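Local atomic coordinates of dockerin type 1 (Clostridium thermocellum, PDB entry 4DH2), a protein that docks onto a type I cohesin through this calcium-binding dockerin module and, as a whole, probably hydrolyses O-glycosyl compounds. Residues Val51-Asp54 with Ile55-Asn58; Val43-Val46 with Asn47-Val51; Cys57-Leu60 with Lys61-Leu64. All coordinates share one frame; numbering follows the deposited sequence.

Contact 1. Residues Val51-Asp54 with Ile55-Asn58. With CA (calcium ion), chain I; SO4 (sulfate ion), chain K.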
loop_
_atom_site.group_PDB
_atom_site.type_symbol
_atom_site.label_atom_id
_atom_site.label_comp_id
_atom_site.label_asym_id
_atom_site.label_seq_id
_atom_site.Cartn_x
_atom_site.Cartn_y
_atom_site.Cartn_z
ATOM N N VAL B 51 18.554 -19.949 3.728
ATOM C CA VAL B 51 19.315 -18.703 3.846
ATOM C C VAL B 51 18.300 -17.603 4.176
ATOM O O VAL B 51 17.151 -17.682 3.727
ATOM C CB VAL B 51 20.010 -18.364 2.549
ATOM C CG1 VAL B 51 20.760 -17.069 2.684
ATOM C CG2 VAL B 51 20.975 -19.499 2.155
ATOM N N ILE B 52 18.697 -16.627 4.981
ATOM C CA ILE B 52 17.898 -15.400 5.131
ATOM C C ILE B 52 18.667 -14.285 4.457
ATOM O O ILE B 52 19.806 -13.971 4.834
ATOM C CB ILE B 52 17.675 -14.983 6.588
ATOM C CG1 ILE B 52 17.065 -16.114 7.408
ATOM C CG2 ILE B 52 16.742 -13.764 6.631
ATOM C CD1 ILE B 52 16.943 -15.773 8.914
ATOM N N ASN B 53 18.059 -13.679 3.446
ATOM C CA ASN B 53 18.718 -12.582 2.756
ATOM C C ASN B 53 17.714 -11.767 1.942
ATOM O O ASN B 53 16.523 -11.868 2.185
ATOM C CB ASN B 53 19.869 -13.087 1.897
ATOM C CG ASN B 53 19.435 -13.990 0.786
ATOM O OD1 ASN B 53 18.246 -14.118 0.453
ATOM N ND2 ASN B 53 20.419 -14.651 0.184
ATOM N N ASP B 54 18.212 -10.956 1.013
ATOM C CA ASP B 54 17.339 -10.006 0.350
ATOM C C ASP B 54 16.272 -10.711 -0.512
ATOM O O ASP B 54 15.221 -10.135 -0.820
ATOM C CB ASP B 54 18.177 -8.938 -0.383
ATOM C CG ASP B 54 18.747 -7.867 0.608
ATOM O OD1 ASP B 54 17.954 -7.309 1.421
ATOM O OD2 ASP B 54 19.979 -7.603 0.615
ATOM N N ILE B 55 16.500 -11.964 -0.885
ATOM C CA ILE B 55 15.464 -12.709 -1.586
ATOM C C ILE B 55 14.214 -12.872 -0.717
ATOM O O ILE B 55 13.083 -12.754 -1.188
ATOM C CB ILE B 55 15.977 -14.083 -2.011
ATOM C CG1 ILE B 55 17.102 -13.902 -3.034
ATOM C CG2 ILE B 55 14.825 -14.924 -2.585
ATOM C CD1 ILE B 55 17.900 -15.184 -3.307
ATOM N N ASP B 56 14.430 -13.137 0.565
ATOM C CA ASP B 56 13.331 -13.238 1.503
ATOM C C ASP B 56 12.641 -11.910 1.682
ATOM O O ASP B 56 11.409 -11.848 1.718
ATOM C CB ASP B 56 13.844 -13.728 2.844
ATOM C CG ASP B 56 14.465 -15.081 2.720
ATOM O OD1 ASP B 56 13.714 -16.027 2.469
ATOM O OD2 ASP B 56 15.704 -15.188 2.793
ATOM N N CYS B 57 13.436 -10.846 1.774
ATOM C CA CYS B 57 12.857 -9.504 1.865
ATOM C C CYS B 57 11.978 -9.218 0.655
ATOM O O CYS B 57 10.880 -8.674 0.775
ATOM C CB CYS B 57 13.956 -8.463 1.930
ATOM S SG CYS B 57 13.443 -6.994 2.817
ATOM N N ASN B 58 12.472 -9.570 -0.531
ATOM C CA ASN B 58 11.681 -9.372 -1.744
ATOM C C ASN B 58 10.395 -10.183 -1.750
ATOM O O ASN B 58 9.359 -9.722 -2.248
ATOM C CB ASN B 58 12.506 -9.705 -2.975
ATOM C CG ASN B 58 11.855 -9.193 -4.241
ATOM O OD1 ASN B 58 11.778 -7.986 -4.457
ATOM N ND2 ASN B 58 11.347 -10.095 -5.050
HETATM CA CA CA I . 15.613 -17.582 2.020
HETATM S S SO4 K . 9.742 -8.492 -8.384
HETATM O O1 SO4 K . 9.659 -7.088 -8.776
HETATM O O2 SO4 K . 11.132 -8.936 -8.510
HETATM O O3 SO4 K . 9.316 -8.630 -6.994
HETATM O O4 SO4 K . 8.862 -9.303 -9.233
HETATM O O HOH W 1 16.898 -16.637 0.366
#

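Contact 2. Residues Val43-Val46 with Asn47-Val51. With CA (calcium ion), chain I; SO4 (sulfate ion), chain J.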
loop_
_atom_site.group_PDB
_atom_site.type_symbol
_atom_site.label_atom_id
_atom_site.label_comp_id
_atom_site.label_asym_id
_atom_site.label_seq_id
_atom_site.Cartn_x
_atom_site.Cartn_y
_atom_site.Cartn_z
ATOM N N VAL B 43 11.043 -18.413 10.660
ATOM C CA VAL B 43 10.216 -17.257 10.319
ATOM C C VAL B 43 10.782 -16.418 9.183
ATOM O O VAL B 43 10.013 -15.789 8.440
ATOM C CB VAL B 43 9.972 -16.342 11.540
ATOM C CG1 VAL B 43 9.274 -17.124 12.648
ATOM C CG2 VAL B 43 11.294 -15.733 12.048
ATOM N N GLY B 44 12.104 -16.356 9.057
ATOM C CA GLY B 44 12.713 -15.425 8.112
ATOM C C GLY B 44 13.070 -15.987 6.767
ATOM O O GLY B 44 13.202 -15.218 5.814
ATOM N N ASP B 45 13.298 -17.303 6.676
ATOM C CA ASP B 45 13.628 -17.922 5.394
ATOM C C ASP B 45 12.315 -18.339 4.746
ATOM O O ASP B 45 11.850 -19.468 4.947
ATOM C CB ASP B 45 14.503 -19.158 5.581
ATOM C CG ASP B 45 14.679 -19.951 4.303
ATOM O OD1 ASP B 45 14.606 -19.357 3.223
ATOM O OD2 ASP B 45 14.880 -21.194 4.371
ATOM N N VAL B 46 11.714 -17.430 3.988
ATOM C CA VAL B 46 10.347 -17.653 3.514
ATOM C C VAL B 46 10.284 -18.456 2.222
ATOM O O VAL B 46 9.227 -18.985 1.883
ATOM C CB VAL B 46 9.578 -16.344 3.320
ATOM C CG1 VAL B 46 9.522 -15.558 4.598
ATOM C CG2 VAL B 46 10.196 -15.510 2.217
ATOM N N ASN B 47 11.393 -18.539 1.495
ATOM C CA ASN B 47 11.430 -19.334 0.263
ATOM C C ASN B 47 12.026 -20.717 0.506
ATOM O O ASN B 47 12.007 -21.570 -0.376
ATOM C CB ASN B 47 12.145 -18.615 -0.890
ATOM C CG ASN B 47 13.623 -18.456 -0.657
ATOM O OD1 ASN B 47 14.047 -18.359 0.469
ATOM N ND2 ASN B 47 14.402 -18.391 -1.725
ATOM N N GLY B 48 12.551 -20.923 1.707
ATOM C CA GLY B 48 13.000 -22.234 2.137
ATOM C C GLY B 48 14.294 -22.707 1.499
ATOM O O GLY B 48 14.464 -23.902 1.280
ATOM N N ASP B 49 15.210 -21.787 1.199
ATOM C CA ASP B 49 16.526 -22.162 0.694
ATOM C C ASP B 49 17.557 -22.215 1.819
ATOM O O ASP B 49 18.759 -22.344 1.570
ATOM C CB ASP B 49 16.999 -21.222 -0.426
ATOM C CG ASP B 49 17.073 -19.773 0.006
ATOM O OD1 ASP B 49 16.796 -19.492 1.184
ATOM O OD2 ASP B 49 17.416 -18.919 -0.841
ATOM N N ASN B 50 17.067 -22.150 3.053
ATOM C CA ASN B 50 17.897 -22.200 4.247
ATOM C C ASN B 50 18.902 -21.057 4.353
ATOM O O ASN B 50 19.949 -21.167 4.996
ATOM C CB ASN B 50 18.623 -23.532 4.347
ATOM C CG ASN B 50 18.533 -24.118 5.720
ATOM O OD1 ASN B 50 17.518 -23.952 6.409
ATOM N ND2 ASN B 50 19.593 -24.795 6.148
ATOM N N VAL B 51 18.554 -19.949 3.728
ATOM C CA VAL B 51 19.315 -18.703 3.846
ATOM C C VAL B 51 18.300 -17.603 4.176
ATOM O O VAL B 51 17.151 -17.682 3.727
ATOM C CB VAL B 51 20.010 -18.364 2.549
ATOM C CG1 VAL B 51 20.760 -17.069 2.684
ATOM C CG2 VAL B 51 20.975 -19.499 2.155
HETATM CA CA CA I . 15.613 -17.582 2.020
HETATM S S SO4 J . 13.780 -18.487 -5.255
HETATM O O1 SO4 J . 13.260 -17.227 -5.776
HETATM O O2 SO4 J . 15.109 -18.214 -4.710
HETATM O O3 SO4 J . 12.880 -19.033 -4.245
HETATM O O4 SO4 J . 13.873 -19.477 -6.330
HETATM O O HOH W 2 14.935 -23.127 5.921
HETATM O O HOH W 1 16.898 -16.637 0.366
#

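Contact 3. Residues Cys57-Leu60 with Lys61-Leu64. With SO4 (sulfate ion), chain K; SO4 (sulfate ion), chain J.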
loop_
_atom_site.group_PDB
_atom_site.type_symbol
_atom_site.label_atom_id
_atom_site.label_comp_id
_atom_site.label_asym_id
_atom_site.label_seq_id
_atom_site.Cartn_x
_atom_site.Cartn_y
_atom_site.Cartn_z
ATOM N N CYS B 57 13.436 -10.846 1.774
ATOM C CA CYS B 57 12.857 -9.504 1.865
ATOM C C CYS B 57 11.978 -9.218 0.655
ATOM O O CYS B 57 10.880 -8.674 0.775
ATOM C CB CYS B 57 13.956 -8.463 1.930
ATOM S SG CYS B 57 13.443 -6.994 2.817
ATOM N N ASN B 58 12.472 -9.570 -0.531
ATOM C CA ASN B 58 11.681 -9.372 -1.744
ATOM C C ASN B 58 10.395 -10.183 -1.750
ATOM O O ASN B 58 9.359 -9.722 -2.248
ATOM C CB ASN B 58 12.506 -9.705 -2.975
ATOM C CG ASN B 58 11.855 -9.193 -4.241
ATOM O OD1 ASN B 58 11.778 -7.986 -4.457
ATOM N ND2 ASN B 58 11.347 -10.095 -5.050
ATOM N N TYR B 59 10.421 -11.393 -1.187
ATOM C CA TYR B 59 9.205 -12.182 -1.097
ATOM C C TYR B 59 8.236 -11.497 -0.175
ATOM O O TYR B 59 7.034 -11.486 -0.437
ATOM C CB TYR B 59 9.441 -13.616 -0.609
ATOM C CG TYR B 59 9.718 -14.573 -1.723
ATOM C CD1 TYR B 59 11.008 -14.992 -1.994
ATOM C CD2 TYR B 59 8.694 -15.040 -2.527
ATOM C CE1 TYR B 59 11.278 -15.863 -3.037
ATOM C CE2 TYR B 59 8.944 -15.904 -3.571
ATOM C CZ TYR B 59 10.230 -16.323 -3.816
ATOM O OH TYR B 59 10.464 -17.184 -4.857
ATOM N N LEU B 60 8.734 -10.928 0.917
ATOM C CA LEU B 60 7.839 -10.181 1.801
ATOM C C LEU B 60 7.194 -9.008 1.057
ATOM O O LEU B 60 5.988 -8.767 1.210
ATOM C CB LEU B 60 8.538 -9.642 3.048
ATOM C CG LEU B 60 8.408 -10.461 4.314
ATOM C CD1 LEU B 60 9.180 -11.753 4.140
ATOM C CD2 LEU B 60 8.938 -9.669 5.490
ATOM N N LYS B 61 7.989 -8.288 0.255
ATOM C CA LYS B 61 7.482 -7.166 -0.526
ATOM C C LYS B 61 6.379 -7.666 -1.445
ATOM O O LYS B 61 5.301 -7.068 -1.494
ATOM C CB LYS B 61 8.603 -6.511 -1.333
ATOM C CG LYS B 61 8.168 -5.396 -2.275
ATOM C CD LYS B 61 9.278 -4.903 -3.218
ATOM C CE LYS B 61 10.250 -3.961 -2.510
ATOM N NZ LYS B 61 11.036 -3.050 -3.427
ATOM N N ARG B 62 6.640 -8.753 -2.172
ATOM C CA ARG B 62 5.633 -9.349 -3.079
ATOM C C ARG B 62 4.337 -9.732 -2.365
ATOM O O ARG B 62 3.218 -9.547 -2.884
ATOM C CB ARG B 62 6.212 -10.583 -3.805
ATOM C CG ARG B 62 7.240 -10.252 -4.863
ATOM C CD ARG B 62 7.790 -11.532 -5.479
ATOM N NE ARG B 62 8.834 -11.273 -6.440
ATOM C CZ ARG B 62 9.612 -12.218 -6.969
ATOM N NH1 ARG B 62 9.458 -13.488 -6.606
ATOM N NH2 ARG B 62 10.545 -11.893 -7.857
ATOM N N TYR B 63 4.481 -10.289 -1.175
ATOM C CA TYR B 63 3.345 -10.676 -0.371
ATOM C C TYR B 63 2.553 -9.437 0.024
ATOM O O TYR B 63 1.331 -9.412 -0.102
ATOM C CB TYR B 63 3.849 -11.428 0.854
ATOM C CG TYR B 63 2.780 -11.863 1.829
ATOM C CD1 TYR B 63 2.163 -13.102 1.712
ATOM C CD2 TYR B 63 2.405 -11.045 2.874
ATOM C CE1 TYR B 63 1.184 -13.503 2.632
ATOM C CE2 TYR B 63 1.430 -11.429 3.784
ATOM C CZ TYR B 63 0.825 -12.657 3.656
ATOM O OH TYR B 63 -0.139 -13.032 4.577
ATOM N N LEU B 64 3.240 -8.379 0.445
ATOM C CA LEU B 64 2.536 -7.206 0.944
ATOM C C LEU B 64 1.890 -6.425 -0.215
ATOM O O LEU B 64 0.940 -5.672 0.007
ATOM C CB LEU B 64 3.452 -6.304 1.766
ATOM C CG LEU B 64 3.909 -6.916 3.089
ATOM C CD1 LEU B 64 4.890 -5.960 3.753
ATOM C CD2 LEU B 64 2.718 -7.237 4.023
HETATM S S SO4 K . 9.742 -8.492 -8.384
HETATM O O1 SO4 K . 9.659 -7.088 -8.776
HETATM O O2 SO4 K . 11.132 -8.936 -8.510
HETATM O O3 SO4 K . 9.316 -8.630 -6.994
HETATM O O4 SO4 K . 8.862 -9.303 -9.233
HETATM S S SO4 J . 13.780 -18.487 -5.255
HETATM O O1 SO4 J . 13.260 -17.227 -5.776
HETATM O O2 SO4 J . 15.109 -18.214 -4.710
HETATM O O3 SO4 J . 12.880 -19.033 -4.245
HETATM O O4 SO4 J . 13.873 -19.477 -6.330
#

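Contact 1. Residues Val51-Asp54 with Ile55-Asn58
The C-terminal half of the second calcium-binding loop, where Val51 and Asp56 share the metal, runs straight into the first turn of helix 54-64. Val51 offers its backbone O, 2.3 Å from the calcium ion, whereas Asp56 turns its carboxylate to the same ion and binds with both oxygens. A carboxylate so fixed has a further lone pair to spend: OD2 of Asp56 uses the anti one, away from its other oxygen, to accept from Asn53 N at 2.9 Å, with a fairly straight N-H...O angle of 158°. The opposite half of the exchange comes from Asn53. Its CG stands between the backbone N and the carbonyl carbon (chi1 64°), which folds OD1 back over the helix start, 3.1 Å from Ile55 N; that N-H arrives from above the amide plane rather than along a lone pair. The two bonds together make a capping box with Asn53 as N-cap, and they weld the end of an EF-hand-type loop to its exiting helix, as expected for a dockerin. OD1 of Asn53 also lies 3.3 Å from Ile55 CB and accepts a bond of 2.9 Å from a calcium-bound water, giving the cap an indirect hold on the metal. Beyond the box the helix takes up its regular pattern, Asn53 O accepting from Cys57 N and Asp54 O from Asn58 N at 2.8 Å. Further along, Asn58 ND2 donates to O3 of a sulfate ion, probably from the crystallisation liquor, while Asp56 and Cys57 pack against Met24 of helix 18-28.

Contact 2. Residues Val43-Val46 with Asn47-Val51
At Asp45 the chain leaves helix 40-44 and doubles back tightly, bringing the CA atoms of Asp45 and Gly48 to within 5.4 Å of each other. Gly48, at positive phi, carries the turn onward. With CG anti to its backbone N (chi1 171°), the carboxylate of Asp45 reaches into the bend: OD1 binds the calcium ion at 2.4 Å and accepts from Asp49 N on the lone pair facing its other oxygen, with a weak bond from Gly48 N besides. OD2 takes Asn50 N at 2.7 Å, a donor placed above the carboxylate plane, and a water that bridges to Asn50 OD1. Asn47 brings its amide across almost perpendicular to that carboxylate; OD1 of Asn47 lies 2.3 Å from the calcium ion, and its ND2 donates to Asp49 OD2 from directly above the carboxylate plane and to O3 of a sulfate ion. Asp49 OD1, itself a calcium ligand, accepts from Val51 N at 3.1 Å, an Asx turn. Asp56, where a canonical EF-hand usually has glutamate, completes the protein ligands. OD1 of Asp45, OD1 of Asn47 and OD1 of Asp49 stand 3.0 to 3.1 Å from one another, a closeness that the calcium charge and nearby N-H groups probably offset.

Contact 3. Residues Cys57-Leu60 with Lys61-Leu64
Within alpha-helix 54-64, which follows the calcium-binding loop of the dockerin, Arg62 lies one turn beyond Asn58 and Tyr59, and its side chain runs back beside both. Each backbone N-H donates to the carbonyl oxygen four residues earlier, as Arg62 N does to Asn58 O at 2.9 Å, and this sets the spacing. CB of Arg62 rests near the carbonyl oxygens of Asn58 and Tyr59, and CG stays 3.4 Å from Asn58 O while also touching O3 of a sulfate ion, the one to which Asn58 ND2 donates. The chain is extended from CG to NE (chi2 178°, chi3 -177°), which carries the guanidinium to that anion. CD touches O3 as well; NE donates to O3 at 2.7 Å, almost in line, and NH2 donates to O2 at 3.1 Å. The sulfate therefore sits at the guanidinium edge, gripped by two of its N-H groups. Asn58 ND2 lies over one face of the guanidinium, 3.1 Å from NE; both are donors, and their common acceptor O3 probably draws them together. At the tip, NH1 passes 3.9 Å from Tyr59 CE2, the ring and guanidinium planes 74° apart, but CZ stands too far from the ring centre for more than a weak cation-pi attraction. Lys61 NZ makes a salt bridge with Asp79 of the cohesin chain, Leu64 O accepts from ND2 of Asn50 of the cohesin chain, and Tyr63 stacks on Phe71. The Tyr59 ring extends to a second sulfate, its OH 2.9 Å from O1 and 3.1 Å from O3.

The three contacts follow one another through helix 40-44, the calcium loop and helix 54-64: contact 2 leaves the first helix and forms the first part of the loop, contact 1 shares Val51 with it and enters helix 54-64, and contact 3 shares Cys57 and Asn58 with contact 1 and continues to the helix end. Centres of contacts 1 and 2 lie about 7 Å apart around one calcium ion, joined further by a probable hydrogen bond from Val46 N to Asp56 OD1. Contact 3 is centred about 9 Å from contact 1 and 12 Å from contact 2, with Val46 packed on Tyr59 and Leu60. Metal binding therefore probably helps fix the start of a helix whose far end meets the cohesin.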